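Long-range contact in ER-derived vesicles protein ERV41 (Saccharomyces cerevisiae, PDB 3ZLC), which travels in COPII-coated vesicles as a membrane protein, is needed for efficient transport of some secretory proteins to the Golgi, and aids retrieval to the endoplasmic reticulum: residues D171-N176 and N210-N215. Numbering follows the deposited sequence.
Sequences DNPLDN and NQYSVN
Pro173 lies over one face of the Tyr212 ring. Its CD sits 3.6 Å from the ring centroid, 14° off the normal, a CH-pi contact. The Tyr212 side chain leaves strand 209-219 with CG between the backbone N and the carbonyl carbon (chi1 66°). Its hydroxyl end reaches the type I beta turn formed by Asn172 to Asp175. There Leu174 N donates to Tyr212 OH (3.3 Å, 151° at the hydrogen), and Leu174 CB rests against the same oxygen. Tyr212 OH also bonds to Phe161 O, so the hydroxyl of this buried tyrosine links the turn to strand 156-163. Leu174 CG lies at the ring edge, and Phe163 meets the ring edge-to-face. At the partly exposed end, Pro173 CB presses on Val214 CG1 at 3.5 Å, a close carbon pair. Within the turn, Asn172 ND2 donates almost straight to Asp175 OD2 (2.9 Å), which fixes the rotation of the amide. Asp175 OD1 accepts from Phe161 N.

The gap between Asp171 O, Asn172 OD1 and the strand backbone is looser and wet. Asn172 OD1 approaches the ring obliquely, 3.4 Å from Tyr212 CE1. It accepts from one water that also donates to Asn210 O. A second water lies 2.7 Å from Asn172 OD1 and accepts from Tyr212 N at 3.0 Å. A third joins Asp171 O to Tyr212 O.

Strand 209-219 pairs with strand 188-200, whereas the turn precedes strand 177-179 of another sheet. A proline CH-pi contact on a tyrosine face, at a type I beta turn, thus joins an inter-strand loop to a strand of the second beta-sheet in the lumenal domain of this ERGIC-family protein.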
# COMPACT_ATOMS: atom_id res chain seq x y z
N ASP A 171 -13.30 6.34 0.48
CA ASP A 171 -12.81 6.29 1.84
C ASP A 171 -12.10 4.96 1.96
O ASP A 171 -12.74 3.95 2.23
CB ASP A 171 -13.99 6.38 2.83
CG ASP A 171 -13.53 6.55 4.28
OD1 ASP A 171 -12.33 6.29 4.54
OD2 ASP A 171 -14.34 6.93 5.16
N ASN A 172 -10.80 4.95 1.67
CA ASN A 172 -10.02 3.71 1.65
C ASN A 172 -9.46 3.43 3.04
O ASN A 172 -8.86 4.32 3.65
CB ASN A 172 -8.85 3.85 0.65
CG ASN A 172 -9.33 4.14 -0.76
OD1 ASN A 172 -10.10 3.35 -1.33
ND2 ASN A 172 -8.90 5.28 -1.32
N PRO A 173 -9.63 2.20 3.54
CA PRO A 173 -9.16 1.96 4.90
C PRO A 173 -7.66 2.24 5.10
O PRO A 173 -7.27 2.69 6.18
CB PRO A 173 -9.41 0.47 5.11
CG PRO A 173 -10.49 0.10 4.10
CD PRO A 173 -10.36 1.05 2.95
N LEU A 174 -6.82 1.97 4.09
CA LEU A 174 -5.37 2.14 4.30
C LEU A 174 -4.86 3.56 4.05
O LEU A 174 -3.72 3.86 4.42
CB LEU A 174 -4.56 1.12 3.49
CG LEU A 174 -4.93 -0.32 3.82
CD1 LEU A 174 -4.08 -1.27 2.97
CD2 LEU A 174 -4.77 -0.61 5.32
N ASP A 175 -5.67 4.44 3.46
CA ASP A 175 -5.23 5.82 3.22
C ASP A 175 -4.88 6.53 4.51
O ASP A 175 -5.62 6.41 5.50
CB ASP A 175 -6.33 6.66 2.54
CG ASP A 175 -6.48 6.36 1.06
OD1 ASP A 175 -5.78 5.46 0.57
OD2 ASP A 175 -7.33 6.99 0.40
N ASN A 176 -3.79 7.29 4.50
CA ASN A 176 -3.37 8.06 5.66
C ASN A 176 -3.20 7.19 6.92
O ASN A 176 -3.69 7.53 8.00
CB ASN A 176 -4.34 9.23 5.92
CG ASN A 176 -4.58 10.07 4.67
OD1 ASN A 176 -5.69 10.13 4.15
ND2 ASN A 176 -3.52 10.72 4.17
N ASN A 210 -14.52 1.62 -6.88
CA ASN A 210 -14.42 0.45 -6.01
C ASN A 210 -14.17 0.91 -4.60
O ASN A 210 -13.53 1.95 -4.38
CB ASN A 210 -13.24 -0.45 -6.43
CG ASN A 210 -13.34 -0.92 -7.86
OD1 ASN A 210 -13.85 -2.00 -8.13
ND2 ASN A 210 -12.84 -0.11 -8.78
N GLN A 211 -14.64 0.11 -3.65
CA GLN A 211 -14.27 0.32 -2.26
C GLN A 211 -13.77 -1.01 -1.69
O GLN A 211 -14.05 -2.09 -2.25
CB GLN A 211 -15.48 0.84 -1.47
CG GLN A 211 -16.71 -0.09 -1.49
CD GLN A 211 -17.95 0.64 -1.01
OE1 GLN A 211 -18.37 1.64 -1.61
NE2 GLN A 211 -18.54 0.17 0.10
N TYR A 212 -13.00 -0.96 -0.61
CA TYR A 212 -12.51 -2.21 -0.04
C TYR A 212 -12.55 -2.22 1.47
O TYR A 212 -12.58 -1.15 2.12
CB TYR A 212 -11.10 -2.56 -0.56
CG TYR A 212 -9.98 -1.62 -0.14
CD1 TYR A 212 -9.73 -0.45 -0.84
CD2 TYR A 212 -9.14 -1.95 0.93
CE1 TYR A 212 -8.68 0.40 -0.48
CE2 TYR A 212 -8.09 -1.10 1.30
CZ TYR A 212 -7.86 0.05 0.59
OH TYR A 212 -6.83 0.88 0.98
N SER A 213 -12.58 -3.43 2.01
CA SER A 213 -12.40 -3.67 3.43
C SER A 213 -11.08 -4.39 3.55
O SER A 213 -10.51 -4.83 2.55
CB SER A 213 -13.52 -4.52 4.01
OG SER A 213 -13.61 -5.81 3.40
N VAL A 214 -10.58 -4.53 4.77
CA VAL A 214 -9.23 -5.05 4.96
C VAL A 214 -9.12 -5.72 6.31
O VAL A 214 -9.82 -5.35 7.27
CB VAL A 214 -8.17 -3.92 4.78
CG1 VAL A 214 -8.42 -2.80 5.75
CG2 VAL A 214 -6.74 -4.46 4.94
N ASN A 215 -8.30 -6.77 6.36
CA ASN A 215 -7.85 -7.30 7.65
C ASN A 215 -6.32 -7.39 7.57
O ASN A 215 -5.76 -7.48 6.46
CB ASN A 215 -8.59 -8.60 8.07
CG ASN A 215 -8.41 -9.75 7.08
OD1 ASN A 215 -7.35 -10.37 7.03
ND2 ASN A 215 -9.47 -10.07 6.34
O HOH W 1 -13.86 1.30 2.41
O HOH W 2 -12.12 1.94 -0.30
O HOH W 3 -10.52 1.78 -3.73